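Local coordinates for outer membrane protein Omp121 (Bacteroides thetaiotaomicron, PDB 5FQ8) that probably imports nutrients across the outer membrane as a TonB-dependent transporter, working in a complex with surface lipoproteins, at residues D243-F248 / I341-L346; N638-E643 / K674-L679; D664-N669 / G701-I706. All blocks are in the same frame, centred on the assembly; numbering follows the deposited sequence.

Following the chain from the N terminus, contact 1 is the first to close: the loop ahead of strand 252-264 meets, after four barrel strands and a short helix, the loop between helices 330-335 and 368-374. Contacts 2 and 3 come much later and lie on the opposite side of the chain's centre, about 53 and 49 Å from contact 1, centre to centre. These two cross, because 664-669 falls between the segments of contact 2 and 701-706 follows both. They share strand 661-680: contact 3 zips its first half to strand 697-712 in the barrel wall, and contact 2 packs its far end against the loop that enters strand 643-656.

Contact 1 (D243-F248 / I341-L346); sequences DNIKDF and ISIIGL
Two irregular loops of this TonB-dependent receptor barrel meet here, joined by one direct hydrogen bond, a bridging water and the packing of two isoleucines, Ile343 and Ile344. Asn244 ND2 donates to Ile341 O (3.1 Å) almost in line, at 169°, with the acceptor in the amide plane of Asn244. Further along the chain, Ile343 makes contact through both its branches. Its side chain and that of Ile245 cross obliquely, Ile343 CD1 3.6 Å from Ile245 CG1, while Ile343 CG2, anti to the backbone N, rests against Phe248 CD1 (3.9 Å). Ile344 lays CG2 on the carbonyl of Asp247, 3.4 Å from its O. For Asn244, chi1 of 60° puts CG between the backbone N and the carbonyl carbon; ND2 is then held by Ile341 O, and OD1 by Ile245 N and Arg339. Tyr369 stacks edge-to-face with Phe248, whose side chain also lies close to Ile283 of a calcium site. Asp247 OD2 is bound by Ser4 and Thr5 of the BT_2262 lipoprotein chain, so the buried pair of loops also docks that subunit. Between the backbones, water 1 donates to Asn244 O (2.9 Å) and accepts from Ile344 N (3.0 Å).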
ATOM      1  N   ASP B 243     -33.752 -10.021  26.998  1.00 38.02           N
ATOM      2  CA  ASP B 243     -32.952  -8.817  27.124  1.00 36.31           C
ATOM      3  C   ASP B 243     -31.544  -8.975  26.577  1.00 41.13           C
ATOM      4  O   ASP B 243     -30.713  -8.089  26.784  1.00 42.81           O
ATOM      5  CB  ASP B 243     -32.879  -8.392  28.591  1.00 40.66           C
ATOM      6  CG  ASP B 243     -33.825  -7.279  28.913  1.00 42.32           C
ATOM      7  OD1 ASP B 243     -34.768  -7.087  28.124  1.00 39.32           O
ATOM      8  OD2 ASP B 243     -33.613  -6.597  29.946  1.00 38.33           O
ATOM      9  N   ASN B 244     -31.253 -10.061  25.870  1.00 41.10           N
ATOM     10  CA  ASN B 244     -29.854 -10.382  25.621  1.00 26.94           C
ATOM     11  C   ASN B 244     -29.195  -9.349  24.723  1.00 26.45           C
ATOM     12  O   ASN B 244     -28.105  -8.864  25.031  1.00 26.32           O
ATOM     13  CB  ASN B 244     -29.729 -11.787  25.050  1.00 26.98           C
ATOM     14  CG  ASN B 244     -30.466 -11.960  23.771  1.00 26.78           C
ATOM     15  OD1 ASN B 244     -31.168 -11.065  23.331  1.00 26.63           O
ATOM     16  ND2 ASN B 244     -30.311 -13.119  23.151  1.00 26.80           N
ATOM     17  N   ILE B 245     -29.848  -8.964  23.635  1.00 26.20           N
ATOM     18  CA  ILE B 245     -29.268  -7.926  22.795  1.00 25.78           C
ATOM     19  C   ILE B 245     -29.305  -6.580  23.499  1.00 25.81           C
ATOM     20  O   ILE B 245     -28.359  -5.794  23.397  1.00 26.43           O
ATOM     21  CB  ILE B 245     -29.983  -7.890  21.439  1.00 25.56           C
ATOM     22  CG1 ILE B 245     -29.677  -9.180  20.699  1.00 25.51           C
ATOM     23  CG2 ILE B 245     -29.552  -6.682  20.636  1.00 25.19           C
ATOM     24  CD1 ILE B 245     -30.234  -9.233  19.340  1.00 25.32           C
ATOM     25  N   LYS B 246     -30.387  -6.293  24.230  1.00 26.90           N
ATOM     26  CA  LYS B 246     -30.488  -5.017  24.926  1.00 26.23           C
ATOM     27  C   LYS B 246     -29.387  -4.870  25.967  1.00 26.34           C
ATOM     28  O   LYS B 246     -28.829  -3.784  26.146  1.00 26.24           O
ATOM     29  CB  LYS B 246     -31.861  -4.880  25.592  1.00 26.63           C
ATOM     30  CG  LYS B 246     -32.170  -3.489  26.169  1.00 26.75           C
ATOM     31  CD  LYS B 246     -33.239  -3.543  27.242  1.00 55.34           C
ATOM     32  CE  LYS B 246     -33.650  -2.153  27.712  1.00 44.37           C
ATOM     33  NZ  LYS B 246     -32.474  -1.338  28.133  1.00 48.44           N
ATOM     34  N   ASP B 247     -29.065  -5.952  26.665  1.00 26.59           N
ATOM     35  CA  ASP B 247     -28.042  -5.909  27.699  1.00 26.78           C
ATOM     36  C   ASP B 247     -26.641  -5.774  27.136  1.00 26.43           C
ATOM     37  O   ASP B 247     -25.707  -5.534  27.897  1.00 26.56           O
ATOM     38  CB  ASP B 247     -28.114  -7.169  28.548  1.00 27.18           C
ATOM     39  CG  ASP B 247     -29.285  -7.171  29.464  1.00 29.69           C
ATOM     40  OD1 ASP B 247     -30.090  -6.239  29.359  1.00 30.72           O
ATOM     41  OD2 ASP B 247     -29.402  -8.098  30.286  1.00 38.97           O
ATOM     42  N   PHE B 248     -26.464  -5.942  25.829  1.00 32.29           N
ATOM     43  CA  PHE B 248     -25.122  -5.910  25.267  1.00 31.58           C
ATOM     44  C   PHE B 248     -24.576  -4.500  25.272  1.00 25.59           C
ATOM     45  O   PHE B 248     -23.358  -4.300  25.295  1.00 25.49           O
ATOM     46  CB  PHE B 248     -25.147  -6.494  23.854  1.00 25.42           C
ATOM     47  CG  PHE B 248     -23.955  -6.146  23.026  1.00 25.07           C
ATOM     48  CD1 PHE B 248     -22.744  -6.751  23.252  1.00 25.11           C
ATOM     49  CD2 PHE B 248     -24.059  -5.226  22.002  1.00 24.75           C
ATOM     50  CE1 PHE B 248     -21.659  -6.428  22.489  1.00 24.83           C
ATOM     51  CE2 PHE B 248     -22.981  -4.900  21.232  1.00 24.46           C
ATOM     52  CZ  PHE B 248     -21.775  -5.498  21.471  1.00 24.50           C
ATOM     53  N   ILE B 341     -29.473 -17.459  23.814  1.00 27.76           N
ATOM     54  CA  ILE B 341     -28.042 -17.394  24.086  1.00 27.63           C
ATOM     55  C   ILE B 341     -27.718 -16.093  24.798  1.00 27.49           C
ATOM     56  O   ILE B 341     -28.204 -15.025  24.417  1.00 33.99           O
ATOM     57  CB  ILE B 341     -27.240 -17.517  22.782  1.00 27.23           C
ATOM     58  CG1 ILE B 341     -27.500 -18.871  22.134  1.00 27.44           C
ATOM     59  CG2 ILE B 341     -25.768 -17.349  23.067  1.00 27.11           C
ATOM     60  CD1 ILE B 341     -27.232 -20.024  23.041  1.00 27.94           C
ATOM     61  N   SER B 342     -26.899 -16.179  25.835  1.00 27.71           N
ATOM     62  CA  SER B 342     -26.510 -15.004  26.607  1.00 31.63           C
ATOM     63  C   SER B 342     -25.355 -14.296  25.916  1.00 36.94           C
ATOM     64  O   SER B 342     -24.230 -14.798  25.915  1.00 43.15           O
ATOM     65  CB  SER B 342     -26.118 -15.420  28.017  1.00 34.02           C
ATOM     66  OG  SER B 342     -25.638 -14.321  28.761  1.00 36.54           O
ATOM     67  N   ILE B 343     -25.622 -13.113  25.366  1.00 26.82           N
ATOM     68  CA  ILE B 343     -24.591 -12.368  24.652  1.00 26.40           C
ATOM     69  C   ILE B 343     -23.535 -11.829  25.611  1.00 26.51           C
ATOM     70  O   ILE B 343     -22.336 -11.953  25.359  1.00 26.39           O
ATOM     71  CB  ILE B 343     -25.217 -11.230  23.836  1.00 26.04           C
ATOM     72  CG1 ILE B 343     -26.090 -11.790  22.748  1.00 25.93           C
ATOM     73  CG2 ILE B 343     -24.161 -10.396  23.200  1.00 25.66           C
ATOM     74  CD1 ILE B 343     -26.581 -10.726  21.846  1.00 25.59           C
ATOM     75  N   ILE B 344     -23.951 -11.193  26.710  1.00 30.84           N
ATOM     76  CA  ILE B 344     -22.952 -10.629  27.606  1.00 26.90           C
ATOM     77  C   ILE B 344     -22.144 -11.715  28.275  1.00 27.26           C
ATOM     78  O   ILE B 344     -21.139 -11.426  28.932  1.00 27.40           O
ATOM     79  CB  ILE B 344     -23.582  -9.725  28.674  1.00 27.15           C
ATOM     80  CG1 ILE B 344     -24.509 -10.541  29.562  1.00 27.63           C
ATOM     81  CG2 ILE B 344     -24.264  -8.554  28.038  1.00 26.82           C
ATOM     82  CD1 ILE B 344     -25.232  -9.722  30.541  1.00 27.91           C
ATOM     83  N   GLY B 345     -22.565 -12.959  28.151  1.00 40.47           N
ATOM     84  CA  GLY B 345     -21.718 -14.036  28.614  1.00 49.18           C
ATOM     85  C   GLY B 345     -20.612 -14.429  27.674  1.00 39.87           C
ATOM     86  O   GLY B 345     -19.899 -15.397  27.953  1.00 42.20           O
ATOM     87  N   LEU B 346     -20.442 -13.708  26.573  1.00 27.02           N
ATOM     88  CA  LEU B 346     -19.421 -14.009  25.593  1.00 26.77           C
ATOM     89  C   LEU B 346     -18.203 -13.106  25.671  1.00 26.62           C
ATOM     90  O   LEU B 346     -17.275 -13.307  24.896  1.00 26.44           O
ATOM     91  CB  LEU B 346     -20.009 -13.920  24.188  1.00 26.35           C
ATOM     92  CG  LEU B 346     -21.219 -14.763  23.839  1.00 26.45           C
ATOM     93  CD1 LEU B 346     -21.825 -14.168  22.612  1.00 26.03           C
ATOM     94  CD2 LEU B 346     -20.807 -16.188  23.606  1.00 26.69           C
TER
HETATM   95  O   HOH W   1     -26.944 -10.780  26.811  1.00 21.29           O

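Contact 2 (N638-E643 / K674-L679); sequences NTLSPE and KQIFSL
No hydrogen bond passes directly between 638-643 and 674-679, although they meet at the end of an antiparallel barrel hairpin, strands 643-656 and 661-680. The side chain of Asn693 spans the two instead, its ND2 bonded to Lys674 O and its OD1 to Ser641 N. Direct contact is by packing, and the backbones come closest where Glu643 enters its strand, its CA 4.6 Å from that of Lys674. Lys674 has left-handed backbone angles (phi 53°, psi 28°), and its CB lies 3.3 Å from Pro642 O, while the remainder of the lysine side chain, bent at chi2 and chi4, turns off from the loop. Beside it, Glu643 and Gln675 run alongside each other in the same direction, their carboxylate and amide planes turned 40° apart. Glu643 CG is anti to the backbone N, and the extended chain carries OE1 to within 3.2 Å of Gln675 CB. The polar ends look elsewhere: Glu643 OE1 accepts from Asn596 ND2, and Gln675 NE2 donates to Ser92 O in the plug, linking the barrel wall to the domain inside it. Ile676 fills the angle between loop and strand. Its side chain crosses obliquely to Leu640, with CG1 4.0 Å from Leu640 CD2 and CG2 4.2 Å from Leu640 CD1, and its terminal CD1 lies 3.4 Å from Ser641 O.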
ATOM      1  N   ASN B 638     -18.121  16.388 -25.180  1.00 29.91           N
ATOM      2  CA  ASN B 638     -17.769  17.788 -25.326  1.00 30.26           C
ATOM      3  C   ASN B 638     -18.933  18.618 -25.839  1.00 32.62           C
ATOM      4  O   ASN B 638     -18.755  19.800 -26.141  1.00 40.59           O
ATOM      5  CB  ASN B 638     -16.553  17.938 -26.246  1.00 30.61           C
ATOM      6  CG  ASN B 638     -16.754  17.286 -27.594  1.00 40.39           C
ATOM      7  OD1 ASN B 638     -17.671  16.495 -27.786  1.00 46.84           O
ATOM      8  ND2 ASN B 638     -15.888  17.609 -28.539  1.00 38.00           N
ATOM      9  N   THR B 639     -20.114  18.016 -25.943  1.00 30.76           N
ATOM     10  CA  THR B 639     -21.338  18.700 -26.316  1.00 35.36           C
ATOM     11  C   THR B 639     -22.144  19.147 -25.109  1.00 30.91           C
ATOM     12  O   THR B 639     -23.212  19.739 -25.278  1.00 31.27           O
ATOM     13  CB  THR B 639     -22.197  17.793 -27.189  1.00 31.50           C
ATOM     14  OG1 THR B 639     -22.133  16.469 -26.664  1.00 30.96           O
ATOM     15  CG2 THR B 639     -21.686  17.784 -28.592  1.00 32.08           C
ATOM     16  N   LEU B 640     -21.656  18.881 -23.903  1.00 31.74           N
ATOM     17  CA  LEU B 640     -22.301  19.363 -22.693  1.00 32.29           C
ATOM     18  C   LEU B 640     -22.621  20.844 -22.792  1.00 33.70           C
ATOM     19  O   LEU B 640     -21.880  21.613 -23.402  1.00 36.07           O
ATOM     20  CB  LEU B 640     -21.394  19.126 -21.494  1.00 29.38           C
ATOM     21  CG  LEU B 640     -21.016  17.677 -21.284  1.00 28.91           C
ATOM     22  CD1 LEU B 640     -20.092  17.564 -20.107  1.00 28.38           C
ATOM     23  CD2 LEU B 640     -22.281  16.908 -21.053  1.00 28.80           C
ATOM     24  N   SER B 641     -23.743  21.226 -22.201  1.00 30.49           N
ATOM     25  CA  SER B 641     -24.120  22.600 -21.927  1.00 30.83           C
ATOM     26  C   SER B 641     -24.355  22.756 -20.431  1.00 43.18           C
ATOM     27  O   SER B 641     -24.508  21.760 -19.719  1.00 41.87           O
ATOM     28  CB  SER B 641     -25.386  22.973 -22.699  1.00 31.44           C
ATOM     29  OG  SER B 641     -26.436  22.124 -22.300  1.00 31.22           O
ATOM     30  N   PRO B 642     -24.390  23.979 -19.917  1.00 30.55           N
ATOM     31  CA  PRO B 642     -24.502  24.160 -18.467  1.00 30.12           C
ATOM     32  C   PRO B 642     -25.849  23.715 -17.933  1.00 30.02           C
ATOM     33  O   PRO B 642     -26.806  23.492 -18.665  1.00 30.36           O
ATOM     34  CB  PRO B 642     -24.315  25.664 -18.282  1.00 30.52           C
ATOM     35  CG  PRO B 642     -23.634  26.113 -19.507  1.00 31.21           C
ATOM     36  CD  PRO B 642     -24.142  25.253 -20.600  1.00 31.17           C
ATOM     37  N   GLU B 643     -25.911  23.583 -16.615  1.00 29.56           N
ATOM     38  CA  GLU B 643     -27.165  23.319 -15.930  1.00 29.49           C
ATOM     39  C   GLU B 643     -27.856  24.630 -15.588  1.00 29.92           C
ATOM     40  O   GLU B 643     -27.212  25.647 -15.336  1.00 32.94           O
ATOM     41  CB  GLU B 643     -26.917  22.501 -14.660  1.00 28.83           C
ATOM     42  CG  GLU B 643     -28.049  22.550 -13.633  1.00 28.76           C
ATOM     43  CD  GLU B 643     -27.790  21.738 -12.375  1.00 29.22           C
ATOM     44  OE1 GLU B 643     -27.116  20.699 -12.451  1.00 27.76           O
ATOM     45  OE2 GLU B 643     -28.272  22.144 -11.297  1.00 35.21           O
ATOM     46  N   LYS B 674     -30.902  20.264 -17.538  1.00 29.90           N
ATOM     47  CA  LYS B 674     -29.595  20.052 -18.157  1.00 29.76           C
ATOM     48  C   LYS B 674     -28.508  19.711 -17.143  1.00 29.11           C
ATOM     49  O   LYS B 674     -27.337  19.992 -17.370  1.00 29.82           O
ATOM     50  CB  LYS B 674     -29.162  21.263 -18.989  1.00 30.28           C
ATOM     51  CG  LYS B 674     -30.211  21.819 -19.928  1.00 35.19           C
ATOM     52  CD  LYS B 674     -30.788  20.762 -20.842  1.00 43.34           C
ATOM     53  CE  LYS B 674     -31.459  21.385 -22.066  1.00 49.25           C
ATOM     54  NZ  LYS B 674     -32.114  22.684 -21.747  1.00 51.35           N
ATOM     55  N   GLN B 675     -28.864  19.103 -16.022  1.00 28.68           N
ATOM     56  CA  GLN B 675     -27.855  18.678 -15.067  1.00 28.09           C
ATOM     57  C   GLN B 675     -26.976  17.593 -15.674  1.00 40.73           C
ATOM     58  O   GLN B 675     -27.474  16.580 -16.170  1.00 40.11           O
ATOM     59  CB  GLN B 675     -28.546  18.198 -13.794  1.00 27.75           C
ATOM     60  CG  GLN B 675     -28.074  16.903 -13.202  1.00 27.21           C
ATOM     61  CD  GLN B 675     -29.051  16.378 -12.184  1.00 27.02           C
ATOM     62  OE1 GLN B 675     -28.790  15.413 -11.489  1.00 26.60           O
ATOM     63  NE2 GLN B 675     -30.188  17.026 -12.090  1.00 37.54           N
ATOM     64  N   ILE B 676     -25.664  17.816 -15.652  1.00 38.29           N
ATOM     65  CA  ILE B 676     -24.723  16.850 -16.207  1.00 27.49           C
ATOM     66  C   ILE B 676     -24.612  15.649 -15.284  1.00 26.95           C
ATOM     67  O   ILE B 676     -24.368  15.786 -14.086  1.00 26.61           O
ATOM     68  CB  ILE B 676     -23.350  17.491 -16.424  1.00 27.51           C
ATOM     69  CG1 ILE B 676     -23.386  18.493 -17.559  1.00 28.10           C
ATOM     70  CG2 ILE B 676     -22.366  16.448 -16.764  1.00 27.27           C
ATOM     71  CD1 ILE B 676     -23.425  19.893 -17.109  1.00 28.31           C
ATOM     72  N   PHE B 677     -24.742  14.461 -15.851  1.00 26.90           N
ATOM     73  CA  PHE B 677     -24.853  13.257 -15.051  1.00 26.47           C
ATOM     74  C   PHE B 677     -24.351  12.084 -15.871  1.00 26.45           C
ATOM     75  O   PHE B 677     -24.521  12.063 -17.090  1.00 29.40           O
ATOM     76  CB  PHE B 677     -26.311  13.058 -14.619  1.00 26.96           C
ATOM     77  CG  PHE B 677     -26.577  11.763 -13.942  1.00 26.19           C
ATOM     78  CD1 PHE B 677     -26.198  11.560 -12.644  1.00 26.60           C
ATOM     79  CD2 PHE B 677     -27.237  10.763 -14.597  1.00 27.31           C
ATOM     80  CE1 PHE B 677     -26.451  10.383 -12.013  1.00 25.68           C
ATOM     81  CE2 PHE B 677     -27.493   9.574 -13.974  1.00 26.05           C
ATOM     82  CZ  PHE B 677     -27.096   9.384 -12.666  1.00 26.18           C
ATOM     83  N   SER B 678     -23.712  11.127 -15.206  1.00 27.34           N
ATOM     84  CA  SER B 678     -23.215   9.925 -15.878  1.00 25.99           C
ATOM     85  C   SER B 678     -24.373   8.957 -16.010  1.00 26.07           C
ATOM     86  O   SER B 678     -24.605   8.108 -15.153  1.00 27.85           O
ATOM     87  CB  SER B 678     -22.054   9.322 -15.109  1.00 25.57           C
ATOM     88  OG  SER B 678     -20.858  10.044 -15.356  1.00 25.61           O
ATOM     89  N   LEU B 679     -25.085   9.072 -17.125  1.00 26.52           N
ATOM     90  CA  LEU B 679     -26.327   8.345 -17.342  1.00 26.70           C
ATOM     91  C   LEU B 679     -26.076   6.911 -17.778  1.00 26.66           C
ATOM     92  O   LEU B 679     -25.227   6.654 -18.627  1.00 26.78           O
ATOM     93  CB  LEU B 679     -27.147   9.061 -18.406  1.00 27.27           C
ATOM     94  CG  LEU B 679     -28.592   8.646 -18.545  1.00 27.54           C
ATOM     95  CD1 LEU B 679     -29.250   8.797 -17.205  1.00 27.25           C
ATOM     96  CD2 LEU B 679     -29.236   9.530 -19.570  1.00 28.13           C
TER

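Contact 3 (D664-N669 / G701-I706); sequences DVSYYN and GIELLI
Neighbouring strands of the transmembrane beta barrel, 664-669 and 701-706, run antiparallel (179°) with their axes 4.6 Å apart. Three pairs are hydrogen-bonded: Asp664 with Leu705, Ser666 with Glu703, and a looser Tyr668 with Gly701, whose bond from Tyr668 N to Gly701 O is weak at 3.4 Å. Ser666 N reaches Glu703 O (2.7 Å), and Glu703 N returns to Ser666 O (2.9 Å). On the face of Asp664, Ser666 and Glu703, polar groups meet. Water 2 donates to Asp664 OD2 and to Glu703 O, giving that carbonyl a second donor, and is also hydrogen-bonded to Ser666 OG (3.1 Å). The carboxylates find their counter-charges outside the pair: Asp664 OD1 with Arg588, and Glu703 OE2 with Arg89 of the plug. On the face of Val665, Tyr667, Ile702 and Leu704 the contacts are apolar: Val665 CG2 meets Leu704 CD1, and the Tyr667 ring runs alongside Ile702, CE1 to CG1 3.5 Å. Tyr668, with CG between its backbone N and carbonyl carbon (chi1 58°), folds its ring across to Gly701 and bonds Asn727 through OH. Gly701 CA makes a CH-pi contact over a face of the Tyr668 ring, 4.0 Å from its centroid.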
ATOM      1  N   ASP B 664     -46.384  32.116   8.077  1.00 34.62           N
ATOM      2  CA  ASP B 664     -45.619  32.287   6.849  1.00 34.39           C
ATOM      3  C   ASP B 664     -45.962  31.127   5.936  1.00 34.07           C
ATOM      4  O   ASP B 664     -45.955  29.979   6.380  1.00 33.61           O
ATOM      5  CB  ASP B 664     -44.111  32.339   7.135  1.00 33.82           C
ATOM      6  CG  ASP B 664     -43.297  32.702   5.921  1.00 33.69           C
ATOM      7  OD1 ASP B 664     -43.139  33.896   5.629  1.00 34.16           O
ATOM      8  OD2 ASP B 664     -42.797  31.789   5.256  1.00 33.15           O
ATOM      9  N   VAL B 665     -46.303  31.428   4.682  1.00 34.38           N
ATOM     10  CA  VAL B 665     -46.665  30.421   3.691  1.00 34.18           C
ATOM     11  C   VAL B 665     -45.914  30.699   2.403  1.00 34.07           C
ATOM     12  O   VAL B 665     -45.934  31.823   1.901  1.00 34.58           O
ATOM     13  CB  VAL B 665     -48.175  30.397   3.403  1.00 34.84           C
ATOM     14  CG1 VAL B 665     -48.509  29.242   2.472  1.00 34.60           C
ATOM     15  CG2 VAL B 665     -48.938  30.275   4.671  1.00 35.05           C
ATOM     16  N   SER B 666     -45.288  29.671   1.854  1.00 33.46           N
ATOM     17  CA  SER B 666     -44.592  29.774   0.583  1.00 36.96           C
ATOM     18  C   SER B 666     -45.065  28.681  -0.362  1.00 36.85           C
ATOM     19  O   SER B 666     -45.351  27.561   0.065  1.00 34.35           O
ATOM     20  CB  SER B 666     -43.096  29.687   0.786  1.00 34.65           C
ATOM     21  OG  SER B 666     -42.676  30.714   1.655  1.00 37.50           O
ATOM     22  N   TYR B 667     -45.169  29.028  -1.641  1.00 33.55           N
ATOM     23  CA  TYR B 667     -45.480  28.088  -2.710  1.00 33.48           C
ATOM     24  C   TYR B 667     -44.399  28.207  -3.768  1.00 33.25           C
ATOM     25  O   TYR B 667     -44.179  29.293  -4.303  1.00 33.66           O
ATOM     26  CB  TYR B 667     -46.843  28.378  -3.331  1.00 34.25           C
ATOM     27  CG  TYR B 667     -48.023  28.107  -2.435  1.00 53.41           C
ATOM     28  CD1 TYR B 667     -48.601  26.852  -2.384  1.00 34.32           C
ATOM     29  CD2 TYR B 667     -48.583  29.120  -1.659  1.00 51.29           C
ATOM     30  CE1 TYR B 667     -49.683  26.604  -1.580  1.00 34.62           C
ATOM     31  CE2 TYR B 667     -49.671  28.881  -0.848  1.00 42.22           C
ATOM     32  CZ  TYR B 667     -50.212  27.620  -0.813  1.00 42.17           C
ATOM     33  OH  TYR B 667     -51.289  27.362  -0.011  1.00 41.04           O
ATOM     34  N   TYR B 668     -43.743  27.097  -4.080  1.00 32.65           N
ATOM     35  CA  TYR B 668     -42.575  27.106  -4.949  1.00 32.35           C
ATOM     36  C   TYR B 668     -42.703  26.076  -6.056  1.00 32.25           C
ATOM     37  O   TYR B 668     -43.338  25.034  -5.900  1.00 32.11           O
ATOM     38  CB  TYR B 668     -41.308  26.830  -4.177  1.00 31.67           C
ATOM     39  CG  TYR B 668     -41.326  25.521  -3.451  1.00 31.12           C
ATOM     40  CD1 TYR B 668     -40.921  24.351  -4.068  1.00 30.69           C
ATOM     41  CD2 TYR B 668     -41.724  25.458  -2.139  1.00 31.05           C
ATOM     42  CE1 TYR B 668     -40.931  23.163  -3.397  1.00 30.23           C
ATOM     43  CE2 TYR B 668     -41.739  24.280  -1.464  1.00 30.59           C
ATOM     44  CZ  TYR B 668     -41.347  23.139  -2.095  1.00 30.18           C
ATOM     45  OH  TYR B 668     -41.367  21.979  -1.388  1.00 29.76           O
ATOM     46  N   ASN B 669     -42.047  26.369  -7.169  1.00 32.32           N
ATOM     47  CA  ASN B 669     -42.041  25.495  -8.335  1.00 32.27           C
ATOM     48  C   ASN B 669     -40.631  25.520  -8.912  1.00 31.90           C
ATOM     49  O   ASN B 669     -40.237  26.506  -9.535  1.00 32.24           O
ATOM     50  CB  ASN B 669     -43.082  25.955  -9.349  1.00 33.05           C
ATOM     51  CG  ASN B 669     -42.993  25.215 -10.655  1.00 33.09           C
ATOM     52  OD1 ASN B 669     -43.566  24.151 -10.809  1.00 33.00           O
ATOM     53  ND2 ASN B 669     -42.285  25.789 -11.614  1.00 36.87           N
ATOM     54  N   GLY B 701     -44.026  22.407  -4.028  1.00 31.24           N
ATOM     55  CA  GLY B 701     -44.646  22.161  -2.745  1.00 31.21           C
ATOM     56  C   GLY B 701     -45.079  23.397  -2.001  1.00 31.65           C
ATOM     57  O   GLY B 701     -45.210  24.481  -2.564  1.00 32.12           O
ATOM     58  N   ILE B 702     -45.308  23.195  -0.711  1.00 31.51           N
ATOM     59  CA  ILE B 702     -45.846  24.207   0.187  1.00 31.94           C
ATOM     60  C   ILE B 702     -44.988  24.229   1.439  1.00 31.48           C
ATOM     61  O   ILE B 702     -44.695  23.177   2.009  1.00 31.00           O
ATOM     62  CB  ILE B 702     -47.310  23.918   0.569  1.00 32.42           C
ATOM     63  CG1 ILE B 702     -48.153  23.620  -0.655  1.00 32.83           C
ATOM     64  CG2 ILE B 702     -47.907  25.092   1.277  1.00 32.98           C
ATOM     65  CD1 ILE B 702     -49.543  23.171  -0.301  1.00 33.70           C
ATOM     66  N   GLU B 703     -44.609  25.426   1.874  1.00 31.68           N
ATOM     67  CA  GLU B 703     -43.899  25.629   3.128  1.00 31.39           C
ATOM     68  C   GLU B 703     -44.743  26.547   3.987  1.00 31.97           C
ATOM     69  O   GLU B 703     -44.970  27.705   3.624  1.00 32.48           O
ATOM     70  CB  GLU B 703     -42.505  26.232   2.904  1.00 31.09           C
ATOM     71  CG  GLU B 703     -41.502  25.311   2.241  1.00 32.13           C
ATOM     72  CD  GLU B 703     -40.338  26.045   1.618  1.00 34.45           C
ATOM     73  OE1 GLU B 703     -40.248  27.274   1.789  1.00 39.65           O
ATOM     74  OE2 GLU B 703     -39.515  25.391   0.949  1.00 33.00           O
ATOM     75  N   LEU B 704     -45.187  26.040   5.124  1.00 31.92           N
ATOM     76  CA  LEU B 704     -46.136  26.739   5.970  1.00 32.51           C
ATOM     77  C   LEU B 704     -45.624  26.754   7.400  1.00 32.29           C
ATOM     78  O   LEU B 704     -45.228  25.714   7.930  1.00 31.78           O
ATOM     79  CB  LEU B 704     -47.499  26.063   5.875  1.00 32.84           C
ATOM     80  CG  LEU B 704     -48.541  26.246   6.956  1.00 33.33           C
ATOM     81  CD1 LEU B 704     -48.892  27.700   7.066  1.00 33.98           C
ATOM     82  CD2 LEU B 704     -49.739  25.433   6.559  1.00 33.59           C
ATOM     83  N   LEU B 705     -45.630  27.929   8.012  1.00 32.70           N
ATOM     84  CA  LEU B 705     -45.232  28.107   9.400  1.00 32.62           C
ATOM     85  C   LEU B 705     -46.309  28.892  10.141  1.00 33.35           C
ATOM     86  O   LEU B 705     -46.836  29.874   9.619  1.00 33.92           O
ATOM     87  CB  LEU B 705     -43.883  28.820   9.476  1.00 32.37           C
ATOM     88  CG  LEU B 705     -43.318  29.352  10.787  1.00 32.41           C
ATOM     89  CD1 LEU B 705     -43.055  28.223  11.727  1.00 31.95           C
ATOM     90  CD2 LEU B 705     -42.055  30.109  10.518  1.00 32.24           C
ATOM     91  N   ILE B 706     -46.658  28.446  11.346  1.00 33.38           N
ATOM     92  CA  ILE B 706     -47.644  29.136  12.179  1.00 40.15           C
ATOM     93  C   ILE B 706     -47.153  29.153  13.616  1.00 46.90           C
ATOM     94  O   ILE B 706     -46.822  28.103  14.173  1.00 58.34           O
ATOM     95  CB  ILE B 706     -49.029  28.469  12.125  1.00 34.42           C
ATOM     96  CG1 ILE B 706     -49.636  28.622  10.749  1.00 34.68           C
ATOM     97  CG2 ILE B 706     -49.943  29.096  13.128  1.00 35.11           C
ATOM     98  CD1 ILE B 706     -50.759  27.692  10.532  1.00 34.85           C
TER
HETATM   99  O   HOH W   2     -42.950  29.413   4.497  1.00 18.92           O